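Local coordinates for protein extracellular invertase (Aspergillus kawachii, PDB 5XH8) that is a secreted beta-fructofuranosidase that probably hydrolyses sucrose and transfers fructosyl groups with high activity, consistent with making fructooligosaccharides such as 1-kestose, at residues Q176-D181 with N261-I266; N188-T193 with Y209-S214. All coordinates share one frame; numbering follows the deposited sequence.

Contact 1 of 2, residues Q176-D181 with N261-I266; sequences QNPTLD and NPHGQI
Pro-178 lays its CG over one face of the His-263 imidazole, 3.8 Å from the ring centroid and 25° off the normal, which makes this a CH-pi contact. The carbon is offset toward the rim, so it lies closest to CE1 and ND1, and CB of the same proline also reaches CE1. His-263 chi1 of -64° sets CG anti to the carbonyl carbon, where the ring can meet the proline. The pyrrolidine meets a second ring too: CD of Pro-178 is 3.7 Å from CB of Pro-262, the two prolines crossing at a slant.

Deeper in, Asn-177 turns its amide toward Ile-266, with CG anti to the backbone N (chi1 -171°). CD1 of Ile-266 sits 3.9 Å from both OD1 and ND2 of Asn-177, while CG1 also packs against ND2. The two ends of that amide do different work. OD1 accepts from Leu-180 N at 2.9 Å, with the donor in the carbonyl plane, a capping bond that makes Asn-177 the N-cap of helix 178-184. ND2 donates to a water 3.0 Å away.

No direct hydrogen bond crosses between the segments; this water does the bridging. It also accepts from Thr-179 OG1 and donates to Gly-264 O; the carbonyl oxygen of Pro-262 is close too, but at 2.5 Å from the water oxygen it is too short to be read with confidence. The loop carrying those carbonyls is shaped by Asn-261, whose OD1 accepts from His-263 N in an Asx turn, and whose O accepts from Gly-264 N.

Ile-266 and Leu-180 both pack on Val-296 of strand 286-298. A capped helix start thus meets a type I beta turn leading into strand 265-274, joining neighbouring sheets of the GH32 beta-propeller.

Contact 2 of 2, residues N188-T193 with Y209-S214; sequences NNTWYT and YRQYDS
Thr-193 and Tyr-209 face each other as an antiparallel hydrogen-bonded pair, exchanging two backbone bonds: Thr-193 N to Tyr-209 O at 2.9 Å, and Tyr-209 N to Thr-193 O at 2.8 Å. A third bond, Gln-211 N to Trp-191 O at 3.0 Å, continues the ladder. Between them Tyr-192 and Arg-210 form the non-hydrogen-bonded pair, where the acceptors pick up CA-H...O contacts as well. Tyr-209 O is approached by CA of Tyr-192 at 3.2 Å, and Trp-191 O by CA of Arg-210. CB and CG of Gln-211 also pass close to Trp-191 O. Thr-193 O, besides taking its N-H, lies in the plane of the Tyr-209 ring at its edge.

The side chains of Tyr-192 and Arg-210 run side by side in the same direction, with ring and guanidinium planes 28° apart. Arg-210 CB lies 3.7 Å from Tyr-192 CD1. Thr-190 adds a methyl: its CG2, anti to the backbone N, sits 3.9 Å above one face of the Tyr-192 ring, offset toward the rim, and also touches Arg-210 CB.

The polar tips find their partners in neighbouring elements. Tyr-192 OH is hydrogen-bonded to Asp-181 OD1 and Ser-186 OG, and Thr-190 OG1 to Lys-187 O. Arg-210 NE forms a salt bridge with Glu-220 OE1 on the adjacent strand 219-227, which would partly balance the guanidinium charge; NH1 also bonds Ser-186 OG and Leu-184 O.

This is the open end of the beta hairpin formed by strands 191-199 and 203-211, the middle pair of a four-stranded antiparallel sheet, as expected for a blade of the five-bladed GH32 propeller.

Both contacts are partly buried and lie well out from the centre of the chain, but they do different jobs. Contact 2 works within one sheet, where backbone bonds set the register and charged or hydroxyl tips reach beyond it. Contact 1 spans two sheets that share no backbone ladder there, relying on proline carbons against one imidazole face and another proline, an isoleucine and one bridging water. They meet where helix 178-184 runs on toward strand 191-199: the backbone N of Asn-189 bonds Asp-181 OD2, and Asn-189 O accepts from Gln-176 NE2. Leu-180 touches Tyr-192, so the helix start of contact 1 also covers part of contact 2.

Contact 1 of 2, residues Q176-D181 with N261-I266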
loop_
_atom_site.group_PDB
_atom_site.type_symbol
_atom_site.label_atom_id
_atom_site.label_comp_id
_atom_site.label_asym_id
_atom_site.label_seq_id
_atom_site.Cartn_x
_atom_site.Cartn_y
_atom_site.Cartn_z
ATOM N N GLN A 176 -18.342 2.424 -17.943
ATOM C CA GLN A 176 -18.795 1.229 -18.657
ATOM C C GLN A 176 -18.728 1.490 -20.146
ATOM O O GLN A 176 -18.921 2.633 -20.599
ATOM C CB GLN A 176 -20.213 0.890 -18.240
ATOM C CG GLN A 176 -20.264 0.462 -16.789
ATOM C CD GLN A 176 -21.655 0.109 -16.301
ATOM O OE1 GLN A 176 -22.578 0.922 -16.349
ATOM N NE2 GLN A 176 -21.806 -1.099 -15.788
ATOM N N ASN A 177 -18.426 0.438 -20.916
ATOM C CA ASN A 177 -18.367 0.571 -22.379
ATOM C C ASN A 177 -18.488 -0.791 -23.123
ATOM O O ASN A 177 -17.613 -1.648 -22.991
ATOM C CB ASN A 177 -17.097 1.296 -22.812
ATOM C CG ASN A 177 -17.123 1.637 -24.291
ATOM O OD1 ASN A 177 -16.780 0.805 -25.131
ATOM N ND2 ASN A 177 -17.599 2.835 -24.618
ATOM N N PRO A 178 -19.577 -0.989 -23.892
ATOM C CA PRO A 178 -19.760 -2.313 -24.569
ATOM C C PRO A 178 -18.798 -2.555 -25.724
ATOM O O PRO A 178 -18.548 -3.720 -26.054
ATOM C CB PRO A 178 -21.233 -2.295 -25.022
ATOM C CG PRO A 178 -21.574 -0.839 -25.115
ATOM C CD PRO A 178 -20.770 -0.134 -24.038
ATOM N N THR A 179 -18.208 -1.496 -26.292
ATOM C CA THR A 179 -17.182 -1.659 -27.307
ATOM C C THR A 179 -15.950 -2.304 -26.696
ATOM O O THR A 179 -15.430 -3.282 -27.248
ATOM C CB THR A 179 -16.807 -0.338 -27.989
ATOM O OG1 THR A 179 -17.997 0.290 -28.453
ATOM C CG2 THR A 179 -15.858 -0.549 -29.164
ATOM N N LEU A 180 -15.501 -1.781 -25.548
ATOM C CA LEU A 180 -14.438 -2.436 -24.785
ATOM C C LEU A 180 -14.834 -3.851 -24.357
ATOM O O LEU A 180 -13.998 -4.752 -24.410
ATOM C CB LEU A 180 -14.021 -1.611 -23.550
ATOM C CG LEU A 180 -13.379 -0.240 -23.764
ATOM C CD1 LEU A 180 -12.892 0.334 -22.437
ATOM C CD2 LEU A 180 -12.220 -0.303 -24.750
ATOM N N ASP A 181 -16.076 -4.056 -23.925
ATOM C CA ASP A 181 -16.501 -5.414 -23.515
ATOM C C ASP A 181 -16.293 -6.411 -24.673
ATOM O O ASP A 181 -15.700 -7.485 -24.484
ATOM C CB ASP A 181 -17.962 -5.471 -23.080
ATOM C CG ASP A 181 -18.252 -4.694 -21.801
ATOM O OD1 ASP A 181 -17.316 -4.345 -21.028
ATOM O OD2 ASP A 181 -19.460 -4.485 -21.557
ATOM N N ASN A 261 -24.162 7.807 -25.539
ATOM C CA ASN A 261 -24.613 6.510 -26.072
ATOM C C ASN A 261 -23.541 5.456 -25.773
ATOM O O ASN A 261 -22.404 5.624 -26.199
ATOM C CB ASN A 261 -24.848 6.651 -27.595
ATOM C CG ASN A 261 -25.519 5.418 -28.212
ATOM O OD1 ASN A 261 -25.220 4.298 -27.854
ATOM N ND2 ASN A 261 -26.438 5.642 -29.148
ATOM N N PRO A 262 -23.887 4.369 -25.058
ATOM C CA PRO A 262 -22.829 3.375 -24.780
ATOM C C PRO A 262 -22.153 2.814 -26.037
ATOM O O PRO A 262 -20.943 2.570 -26.025
ATOM C CB PRO A 262 -23.559 2.264 -24.003
ATOM C CG PRO A 262 -24.898 2.774 -23.684
ATOM C CD PRO A 262 -25.204 3.938 -24.557
ATOM N N HIS A 263 -22.916 2.687 -27.130
ATOM C CA HIS A 263 -22.388 2.167 -28.403
ATOM C C HIS A 263 -21.862 3.259 -29.309
ATOM O O HIS A 263 -21.566 2.991 -30.467
ATOM C CB HIS A 263 -23.484 1.372 -29.140
ATOM C CG HIS A 263 -23.932 0.152 -28.401
ATOM N ND1 HIS A 263 -23.175 -1.001 -28.348
ATOM C CD2 HIS A 263 -25.049 -0.095 -27.682
ATOM C CE1 HIS A 263 -23.804 -1.901 -27.610
ATOM N NE2 HIS A 263 -24.943 -1.375 -27.196
ATOM N N GLY A 264 -21.735 4.488 -28.804
ATOM C CA GLY A 264 -21.341 5.609 -29.628
ATOM C C GLY A 264 -19.851 5.688 -29.805
ATOM O O GLY A 264 -19.108 4.851 -29.313
ATOM N N GLN A 265 -19.432 6.727 -30.511
ATOM C CA GLN A 265 -18.026 7.122 -30.639
ATOM C C GLN A 265 -17.389 7.474 -29.301
ATOM O O GLN A 265 -17.995 8.182 -28.522
ATOM C CB GLN A 265 -17.921 8.379 -31.486
ATOM C CG GLN A 265 -17.211 8.199 -32.788
ATOM C CD GLN A 265 -17.348 9.454 -33.589
ATOM O OE1 GLN A 265 -16.479 10.323 -33.578
ATOM N NE2 GLN A 265 -18.496 9.607 -34.195
ATOM N N ILE A 266 -16.134 7.075 -29.122
ATOM C CA ILE A 266 -15.448 7.175 -27.831
ATOM C C ILE A 266 -14.587 8.449 -27.767
ATOM O O ILE A 266 -13.793 8.752 -28.672
ATOM C CB ILE A 266 -14.622 5.904 -27.549
ATOM C CG1 ILE A 266 -15.568 4.732 -27.281
ATOM C CG2 ILE A 266 -13.690 6.087 -26.346
ATOM C CD1 ILE A 266 -14.902 3.362 -27.344
HETATM O O HOH W 1 -18.828 2.913 -27.359
#

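Contact 2 of 2, residues N188-T193 with Y209-S214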
loop_
_atom_site.group_PDB
_atom_site.type_symbol
_atom_site.label_atom_id
_atom_site.label_comp_id
_atom_site.label_asym_id
_atom_site.label_seq_id
_atom_site.Cartn_x
_atom_site.Cartn_y
_atom_site.Cartn_z
ATOM N N ASN A 188 -20.421 -8.503 -19.688
ATOM C CA ASN A 188 -21.241 -7.365 -20.107
ATOM C C ASN A 188 -21.405 -6.379 -18.968
ATOM O O ASN A 188 -21.741 -6.779 -17.866
ATOM C CB ASN A 188 -22.650 -7.800 -20.545
ATOM C CG ASN A 188 -22.646 -8.588 -21.831
ATOM O OD1 ASN A 188 -23.310 -9.616 -21.934
ATOM N ND2 ASN A 188 -21.881 -8.124 -22.820
ATOM N N ASN A 189 -21.209 -5.097 -19.258
ATOM C CA ASN A 189 -21.360 -4.032 -18.249
ATOM C C ASN A 189 -20.327 -4.113 -17.137
ATOM O O ASN A 189 -20.582 -3.692 -16.012
ATOM C CB ASN A 189 -22.782 -3.999 -17.688
ATOM C CG ASN A 189 -23.817 -3.951 -18.794
ATOM O OD1 ASN A 189 -23.582 -3.355 -19.850
ATOM N ND2 ASN A 189 -24.941 -4.594 -18.574
ATOM N N THR A 190 -19.162 -4.644 -17.508
ATOM C CA THR A 190 -17.951 -4.552 -16.733
ATOM C C THR A 190 -17.647 -3.062 -16.463
ATOM O O THR A 190 -17.805 -2.217 -17.327
ATOM C CB THR A 190 -16.768 -5.221 -17.490
ATOM O OG1 THR A 190 -16.900 -6.658 -17.418
ATOM C CG2 THR A 190 -15.418 -4.822 -16.933
ATOM N N TRP A 191 -17.151 -2.787 -15.271
ATOM C CA TRP A 191 -16.687 -1.450 -14.909
ATOM C C TRP A 191 -15.220 -1.405 -15.241
ATOM O O TRP A 191 -14.464 -2.292 -14.833
ATOM C CB TRP A 191 -16.938 -1.159 -13.428
ATOM C CG TRP A 191 -18.346 -0.716 -13.157
ATOM C CD1 TRP A 191 -19.384 -1.472 -12.632
ATOM C CD2 TRP A 191 -18.874 0.593 -13.359
ATOM N NE1 TRP A 191 -20.510 -0.700 -12.520
ATOM C CE2 TRP A 191 -20.231 0.568 -12.957
ATOM C CE3 TRP A 191 -18.329 1.797 -13.832
ATOM C CZ2 TRP A 191 -21.057 1.690 -13.034
ATOM C CZ3 TRP A 191 -19.155 2.915 -13.901
ATOM C CH2 TRP A 191 -20.500 2.851 -13.513
ATOM N N TYR A 192 -14.844 -0.410 -16.044
ATOM C CA TYR A 192 -13.466 -0.041 -16.320
ATOM C C TYR A 192 -13.065 1.145 -15.444
ATOM O O TYR A 192 -13.923 1.898 -14.998
ATOM C CB TYR A 192 -13.281 0.331 -17.801
ATOM C CG TYR A 192 -13.672 -0.829 -18.695
ATOM C CD1 TYR A 192 -12.776 -1.877 -18.943
ATOM C CD2 TYR A 192 -14.953 -0.918 -19.215
ATOM C CE1 TYR A 192 -13.145 -2.959 -19.727
ATOM C CE2 TYR A 192 -15.333 -1.997 -20.001
ATOM C CZ TYR A 192 -14.431 -3.014 -20.257
ATOM O OH TYR A 192 -14.822 -4.097 -21.011
ATOM N N THR A 193 -11.762 1.285 -15.234
ATOM C CA THR A 193 -11.184 2.458 -14.612
ATOM C C THR A 193 -9.999 2.890 -15.427
ATOM O O THR A 193 -9.153 2.068 -15.767
ATOM C CB THR A 193 -10.726 2.161 -13.163
ATOM O OG1 THR A 193 -11.870 1.807 -12.366
ATOM C CG2 THR A 193 -10.067 3.369 -12.564
ATOM N N TYR A 209 -7.803 -0.255 -16.592
ATOM C CA TYR A 209 -8.097 -1.423 -15.774
ATOM C C TYR A 209 -9.528 -1.881 -15.950
ATOM O O TYR A 209 -10.398 -1.093 -16.297
ATOM C CB TYR A 209 -7.903 -1.106 -14.260
ATOM C CG TYR A 209 -6.508 -0.744 -13.857
ATOM C CD1 TYR A 209 -6.001 0.525 -14.112
ATOM C CD2 TYR A 209 -5.690 -1.658 -13.209
ATOM C CE1 TYR A 209 -4.711 0.860 -13.753
ATOM C CE2 TYR A 209 -4.400 -1.325 -12.839
ATOM C CZ TYR A 209 -3.928 -0.055 -13.106
ATOM O OH TYR A 209 -2.654 0.284 -12.771
ATOM N N ARG A 210 -9.797 -3.146 -15.641
ATOM C CA ARG A 210 -11.188 -3.604 -15.519
ATOM C C ARG A 210 -11.370 -4.318 -14.211
ATOM O O ARG A 210 -10.424 -4.903 -13.698
ATOM C CB ARG A 210 -11.590 -4.499 -16.692
ATOM C CG ARG A 210 -10.924 -5.860 -16.773
ATOM C CD ARG A 210 -11.485 -6.657 -17.953
ATOM N NE ARG A 210 -10.683 -7.845 -18.162
ATOM C CZ ARG A 210 -10.782 -8.692 -19.193
ATOM N NH1 ARG A 210 -11.665 -8.516 -20.174
ATOM N NH2 ARG A 210 -9.977 -9.743 -19.229
ATOM N N GLN A 211 -12.585 -4.276 -13.673
ATOM C CA GLN A 211 -12.895 -5.009 -12.457
ATOM C C GLN A 211 -12.665 -6.501 -12.725
ATOM O O GLN A 211 -12.948 -6.994 -13.818
ATOM C CB GLN A 211 -14.328 -4.750 -11.958
ATOM C CG GLN A 211 -15.423 -5.379 -12.768
ATOM C CD GLN A 211 -16.801 -5.192 -12.175
ATOM O OE1 GLN A 211 -17.092 -5.578 -11.039
ATOM N NE2 GLN A 211 -17.666 -4.645 -12.953
ATOM N N TYR A 212 -12.089 -7.172 -11.751
ATOM C CA TYR A 212 -11.778 -8.592 -11.841
ATOM C C TYR A 212 -12.852 -9.418 -11.120
ATOM O O TYR A 212 -13.161 -10.538 -11.516
ATOM C CB TYR A 212 -10.412 -8.821 -11.203
ATOM C CG TYR A 212 -9.875 -10.223 -11.339
ATOM C CD1 TYR A 212 -9.386 -10.678 -12.571
ATOM C CD2 TYR A 212 -9.821 -11.087 -10.239
ATOM C CE1 TYR A 212 -8.878 -11.956 -12.711
ATOM C CE2 TYR A 212 -9.301 -12.368 -10.364
ATOM C CZ TYR A 212 -8.833 -12.790 -11.605
ATOM O OH TYR A 212 -8.321 -14.046 -11.765
ATOM N N ASP A 213 -13.396 -8.840 -10.052
ATOM C CA ASP A 213 -14.430 -9.447 -9.248
ATOM C C ASP A 213 -15.591 -8.473 -9.120
ATOM O O ASP A 213 -15.435 -7.230 -9.174
ATOM C CB ASP A 213 -13.915 -9.752 -7.846
ATOM C CG ASP A 213 -13.457 -8.473 -7.081
ATOM O OD1 ASP A 213 -12.545 -7.779 -7.561
ATOM O OD2 ASP A 213 -14.031 -8.151 -6.017
ATOM N N SER A 214 -16.753 -9.052 -8.889
ATOM C CA SER A 214 -17.911 -8.268 -8.664
ATOM C C SER A 214 -17.737 -7.346 -7.438
ATOM O O SER A 214 -18.363 -6.288 -7.429
ATOM C CB SER A 214 -19.154 -9.148 -8.571
ATOM O OG SER A 214 -18.981 -10.209 -7.660
#